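Local coordinates for niemann-Pick type C2 protein (Camponotus japonicus, PDB 3WEB) that binds oleic acid in a beta-sandwich pocket and probably carries such lipids in the chemical communication of worker ants, at residues 24-36 with 97-109. Numbering follows the deposited sequence.
Sequences SEEKCSIIRESEI and FFVEKATPALSLE. With OLA (oleic acid), chain B.
I36 lays its CB over one face of the F97 ring, 4.0 Å from the ring centroid and 20° off the normal, a CH-pi contact offset toward the rim. The ring gets there because CG sits between the backbone N and the carbonyl carbon of F97 (chi1 58°), which turns it in beneath the isoleucine. The same ring meets oleic acid, its CD2 lying 3.5 Å from ligand atom C4. V99 extends this apolar surface: its CG2 packs on CG1 of I36 at 3.7 Å and on CG2 of I30, whose side chain runs roughly perpendicular to that of the valine, while CG1 of V99 lies near the methyl end of the ligand. T103 adds its CG2 beside the same tail, and its OG1 and backbone N both bond E100 O, bracing the type I turn E100-T103.

Behind these side chains, the backbones of I36 and F97 form a reciprocal hydrogen-bonded pair, I36 N to F97 O being 2.8 Å and nearly straight. On the other face of the sheet F98 swings its ring across the backbone of E33 and S34, and CG of E35 meets the ring edge at CD1.

From the loop between strands 28-30 and 34-44, R32 reaches over to residues 103-105. Its NH1 donates to T103 O at 3.2 Å, with the oxygen close to the guanidinium plane, and A105 CB rests over one face of that group; NE has a weak, long ion pair with the C-terminal carboxylate of K132. The E33 side chain passes at a slant over the K101 chain, E33 OE2 3.3 Å from K101 CD, with the charges too far apart for a salt bridge.

Strands 34-44 and 91-99 thus pair antiparallel in one sheet of the immunoglobulin-like beta-sandwich of the ML domain, and F97, V99, I30 and T103 line the inner wall of its lipid pocket.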
loop_
_atom_site.group_PDB
_atom_site.type_symbol
_atom_site.label_atom_id
_atom_site.label_comp_id
_atom_site.label_asym_id
_atom_site.label_seq_id
_atom_site.Cartn_x
_atom_site.Cartn_y
_atom_site.Cartn_z
ATOM N N SER A 24 6.637 12.028 -10.835
ATOM C CA SER A 24 7.359 12.543 -12.002
ATOM C C SER A 24 8.486 11.612 -12.483
ATOM O O SER A 24 8.944 11.721 -13.623
ATOM C CB SER A 24 7.925 13.929 -11.693
ATOM O OG SER A 24 8.865 13.852 -10.634
ATOM N N GLU A 25 8.929 10.710 -11.608
ATOM C CA GLU A 25 10.019 9.775 -11.905
ATOM C C GLU A 25 9.579 8.537 -12.667
ATOM O O GLU A 25 8.424 8.110 -12.571
ATOM C CB GLU A 25 10.640 9.251 -10.616
ATOM C CG GLU A 25 11.288 10.257 -9.711
ATOM C CD GLU A 25 11.557 9.654 -8.348
ATOM O OE1 GLU A 25 12.214 8.582 -8.260
ATOM O OE2 GLU A 25 11.109 10.261 -7.362
ATOM N N GLU A 26 10.535 7.910 -13.359
ATOM C CA GLU A 26 10.274 6.656 -14.066
ATOM C C GLU A 26 9.882 5.517 -13.112
ATOM O O GLU A 26 8.995 4.724 -13.419
ATOM C CB GLU A 26 11.477 6.253 -14.917
ATOM C CG GLU A 26 11.216 5.065 -15.827
ATOM C CD GLU A 26 12.473 4.573 -16.508
ATOM O OE1 GLU A 26 13.538 4.548 -15.851
ATOM O OE2 GLU A 26 12.394 4.208 -17.699
ATOM N N LYS A 27 10.556 5.450 -11.964
ATOM C CA LYS A 27 10.258 4.463 -10.923
ATOM C C LYS A 27 10.264 5.164 -9.570
ATOM O O LYS A 27 10.917 6.196 -9.416
ATOM C CB LYS A 27 11.311 3.346 -10.926
ATOM C CG LYS A 27 11.344 2.509 -12.200
ATOM C CD LYS A 27 12.441 1.453 -12.160
ATOM C CE LYS A 27 12.692 0.854 -13.536
ATOM N NZ LYS A 27 11.465 0.236 -14.119
ATOM N N CYS A 28 9.531 4.630 -8.597
ATOM C CA CYS A 28 9.573 5.178 -7.237
ATOM C C CYS A 28 10.871 4.786 -6.539
ATOM O O CYS A 28 11.068 3.612 -6.234
ATOM C CB CYS A 28 8.376 4.706 -6.405
ATOM S SG CYS A 28 8.392 5.298 -4.696
ATOM N N SER A 29 11.750 5.767 -6.305
ATOM C CA SER A 29 12.970 5.556 -5.520
ATOM C C SER A 29 12.628 5.227 -4.071
ATOM O O SER A 29 11.862 5.944 -3.434
ATOM C CB SER A 29 13.868 6.803 -5.547
ATOM O OG SER A 29 14.227 7.158 -6.869
ATOM N N ILE A 30 13.194 4.128 -3.577
ATOM C CA ILE A 30 13.084 3.712 -2.182
ATOM C C ILE A 30 14.508 3.673 -1.651
ATOM O O ILE A 30 15.319 2.853 -2.088
ATOM C CB ILE A 30 12.404 2.321 -2.054
ATOM C CG1 ILE A 30 10.992 2.347 -2.668
ATOM C CG2 ILE A 30 12.405 1.823 -0.609
ATOM C CD1 ILE A 30 9.945 3.097 -1.869
ATOM N N ILE A 31 14.812 4.585 -0.736
ATOM C CA ILE A 31 16.180 4.751 -0.238
ATOM C C ILE A 31 16.419 3.821 0.946
ATOM O O ILE A 31 15.682 3.863 1.931
ATOM C CB ILE A 31 16.475 6.212 0.184
ATOM C CG1 ILE A 31 15.908 7.232 -0.826
ATOM C CG2 ILE A 31 17.965 6.413 0.445
ATOM C CD1 ILE A 31 16.526 7.209 -2.215
ATOM N N ARG A 32 17.443 2.979 0.848
ATOM C CA ARG A 32 17.832 2.140 1.978
ATOM C C ARG A 32 18.537 2.973 3.047
ATOM O O ARG A 32 19.067 4.052 2.759
ATOM C CB ARG A 32 18.676 0.936 1.541
ATOM C CG ARG A 32 19.708 1.222 0.469
ATOM C CD ARG A 32 20.098 -0.066 -0.236
ATOM N NE ARG A 32 21.103 0.154 -1.272
ATOM C CZ ARG A 32 21.753 -0.819 -1.906
ATOM N NH1 ARG A 32 21.508 -2.091 -1.613
ATOM N NH2 ARG A 32 22.653 -0.521 -2.836
ATOM N N GLU A 33 18.512 2.464 4.276
ATOM C CA GLU A 33 18.999 3.175 5.468
ATOM C C GLU A 33 18.260 4.493 5.702
ATOM O O GLU A 33 18.851 5.488 6.120
ATOM C CB GLU A 33 20.518 3.380 5.421
ATOM C CG GLU A 33 21.296 2.081 5.300
ATOM C CD GLU A 33 22.714 2.201 5.816
ATOM O OE1 GLU A 33 23.497 2.999 5.256
ATOM O OE2 GLU A 33 23.040 1.487 6.790
ATOM N N SER A 34 16.959 4.482 5.428
ATOM C CA SER A 34 16.106 5.642 5.648
ATOM C C SER A 34 14.696 5.214 6.038
ATOM O O SER A 34 14.257 4.105 5.712
ATOM C CB SER A 34 16.057 6.532 4.400
ATOM O OG SER A 34 15.190 5.995 3.416
ATOM N N GLU A 35 14.007 6.101 6.749
ATOM C CA GLU A 35 12.585 5.939 7.037
ATOM C C GLU A 35 11.780 6.341 5.811
ATOM O O GLU A 35 12.031 7.389 5.208
ATOM C CB GLU A 35 12.160 6.799 8.227
ATOM C CG GLU A 35 12.522 6.230 9.590
ATOM C CD GLU A 35 11.828 6.953 10.733
ATOM O OE1 GLU A 35 11.459 8.142 10.577
ATOM O OE2 GLU A 35 11.647 6.327 11.796
ATOM N N ILE A 36 10.827 5.494 5.440
ATOM C CA ILE A 36 9.924 5.778 4.334
ATOM C C ILE A 36 8.545 6.021 4.933
ATOM O O ILE A 36 8.059 5.212 5.733
ATOM C CB ILE A 36 9.855 4.607 3.324
ATOM C CG1 ILE A 36 11.259 4.139 2.899
ATOM C CG2 ILE A 36 8.995 4.970 2.114
ATOM C CD1 ILE A 36 12.103 5.188 2.201
ATOM N N PHE A 97 8.107 2.869 7.678
ATOM C CA PHE A 97 8.981 1.716 7.844
ATOM C C PHE A 97 10.407 2.092 7.494
ATOM O O PHE A 97 10.642 3.012 6.709
ATOM C CB PHE A 97 8.504 0.516 7.015
ATOM C CG PHE A 97 8.404 0.783 5.536
ATOM C CD1 PHE A 97 9.484 0.536 4.691
ATOM C CD2 PHE A 97 7.219 1.259 4.981
ATOM C CE1 PHE A 97 9.389 0.773 3.326
ATOM C CE2 PHE A 97 7.119 1.492 3.618
ATOM C CZ PHE A 97 8.203 1.250 2.788
ATOM N N PHE A 98 11.350 1.375 8.091
ATOM C CA PHE A 98 12.755 1.613 7.847
ATOM C C PHE A 98 13.274 0.552 6.892
ATOM O O PHE A 98 13.059 -0.645 7.100
ATOM C CB PHE A 98 13.532 1.587 9.166
ATOM C CG PHE A 98 14.957 2.049 9.041
ATOM C CD1 PHE A 98 15.264 3.406 9.019
ATOM C CD2 PHE A 98 15.996 1.126 8.954
ATOM C CE1 PHE A 98 16.579 3.834 8.904
ATOM C CE2 PHE A 98 17.311 1.549 8.840
ATOM C CZ PHE A 98 17.602 2.904 8.818
ATOM N N VAL A 99 13.937 1.001 5.833
ATOM C CA VAL A 99 14.564 0.092 4.883
ATOM C C VAL A 99 16.016 -0.140 5.302
ATOM O O VAL A 99 16.823 0.791 5.300
ATOM C CB VAL A 99 14.492 0.632 3.438
ATOM C CG1 VAL A 99 15.081 -0.372 2.457
ATOM C CG2 VAL A 99 13.054 0.950 3.061
ATOM N N GLU A 100 16.326 -1.385 5.665
ATOM C CA GLU A 100 17.661 -1.782 6.124
ATOM C C GLU A 100 18.714 -1.718 5.018
ATOM O O GLU A 100 18.381 -1.731 3.830
ATOM C CB GLU A 100 17.621 -3.203 6.693
ATOM C CG GLU A 100 16.983 -3.327 8.066
ATOM C CD GLU A 100 17.104 -4.729 8.639
ATOM O OE1 GLU A 100 18.224 -5.291 8.622
ATOM O OE2 GLU A 100 16.080 -5.271 9.111
ATOM N N LYS A 101 19.985 -1.658 5.417
ATOM C CA LYS A 101 21.104 -1.748 4.477
ATOM C C LYS A 101 21.140 -3.130 3.815
ATOM O O LYS A 101 21.519 -3.256 2.647
ATOM C CB LYS A 101 22.435 -1.456 5.179
ATOM C CG LYS A 101 23.568 -1.086 4.231
ATOM C CD LYS A 101 24.808 -0.616 4.976
ATOM C CE LYS A 101 25.820 -0.006 4.017
ATOM N NZ LYS A 101 26.868 0.783 4.723
ATOM N N ALA A 102 20.721 -4.149 4.566
ATOM C CA ALA A 102 20.669 -5.537 4.085
ATOM C C ALA A 102 19.634 -5.771 2.975
ATOM O O ALA A 102 19.537 -6.876 2.429
ATOM C CB ALA A 102 20.431 -6.490 5.249
ATOM N N THR A 103 18.867 -4.729 2.649
ATOM C CA THR A 103 17.891 -4.781 1.565
ATOM C C THR A 103 18.609 -4.746 0.214
ATOM O O THR A 103 19.414 -3.841 -0.038
ATOM C CB THR A 103 16.880 -3.615 1.650
ATOM O OG1 THR A 103 16.305 -3.570 2.961
ATOM C CG2 THR A 103 15.764 -3.781 0.621
ATOM N N PRO A 104 18.329 -5.740 -0.652
ATOM C CA PRO A 104 18.933 -5.781 -1.983
ATOM C C PRO A 104 18.489 -4.607 -2.848
ATOM O O PRO A 104 17.339 -4.171 -2.759
ATOM C CB PRO A 104 18.403 -7.094 -2.570
ATOM C CG PRO A 104 17.150 -7.381 -1.812
ATOM C CD PRO A 104 17.427 -6.886 -0.424
ATOM N N ALA A 105 19.409 -4.094 -3.658
ATOM C CA ALA A 105 19.083 -3.064 -4.631
ATOM C C ALA A 105 18.543 -3.713 -5.903
ATOM O O ALA A 105 19.264 -4.436 -6.597
ATOM C CB ALA A 105 20.304 -2.212 -4.937
ATOM N N LEU A 106 17.266 -3.470 -6.186
ATOM C CA LEU A 106 16.642 -3.958 -7.413
ATOM C C LEU A 106 15.453 -3.090 -7.821
ATOM O O LEU A 106 14.961 -2.277 -7.030
ATOM C CB LEU A 106 16.211 -5.429 -7.271
ATOM C CG LEU A 106 14.853 -5.794 -6.646
ATOM C CD1 LEU A 106 14.443 -7.213 -7.032
ATOM C CD2 LEU A 106 14.852 -5.625 -5.132
ATOM N N SER A 107 15.023 -3.270 -9.066
ATOM C CA SER A 107 13.803 -2.665 -9.590
ATOM C C SER A 107 12.734 -3.745 -9.661
ATOM O O SER A 107 13.003 -4.858 -10.124
ATOM C CB SER A 107 14.038 -2.111 -10.996
ATOM O OG SER A 107 15.081 -1.153 -11.012
ATOM N N LEU A 108 11.530 -3.416 -9.198
ATOM C CA LEU A 108 10.400 -4.339 -9.242
ATOM C C LEU A 108 9.072 -3.590 -9.199
ATOM O O LEU A 108 9.000 -2.462 -8.698
ATOM C CB LEU A 108 10.471 -5.343 -8.082
ATOM C CG LEU A 108 10.025 -4.942 -6.669
ATOM C CD1 LEU A 108 10.044 -6.163 -5.759
ATOM C CD2 LEU A 108 10.861 -3.818 -6.072
ATOM N N GLU A 109 8.031 -4.217 -9.733
ATOM C CA GLU A 109 6.681 -3.704 -9.553
ATOM C C GLU A 109 6.172 -4.168 -8.206
ATOM O O GLU A 109 6.369 -5.320 -7.807
ATOM C CB GLU A 109 5.732 -4.203 -10.638
ATOM C CG GLU A 109 5.858 -3.500 -11.978
ATOM C CD GLU A 109 4.790 -3.954 -12.954
ATOM O OE1 GLU A 109 4.735 -5.166 -13.260
ATOM O OE2 GLU A 109 3.992 -3.105 -13.408
HETATM C C1 OLA B . 4.369 -3.259 7.534
HETATM O O1 OLA B . 3.190 -3.560 7.831
HETATM O O2 OLA B . 5.316 -4.077 7.596
HETATM C C2 OLA B . 4.668 -1.845 7.088
HETATM C C3 OLA B . 5.147 -1.825 5.638
HETATM C C4 OLA B . 4.402 -0.777 4.822
HETATM C C5 OLA B . 3.524 -1.415 3.754
HETATM C C6 OLA B . 3.242 -0.454 2.606
HETATM C C7 OLA B . 3.924 -0.948 1.337
HETATM C C8 OLA B . 3.609 -0.089 0.112
HETATM C C9 OLA B . 4.477 1.154 0.083
HETATM C C10 OLA B . 5.707 1.202 -0.439
HETATM C C11 OLA B . 6.391 0.011 -1.073
HETATM C C12 OLA B . 7.883 0.064 -0.779
HETATM C C13 OLA B . 8.416 -1.311 -0.400
HETATM C C14 OLA B . 9.817 -1.195 0.187
HETATM C C15 OLA B . 10.596 -2.494 0.022
HETATM C C16 OLA B . 10.783 -3.190 1.366
HETATM C C17 OLA B . 12.232 -3.100 1.830
HETATM C C18 OLA B . 12.632 -4.325 2.625
#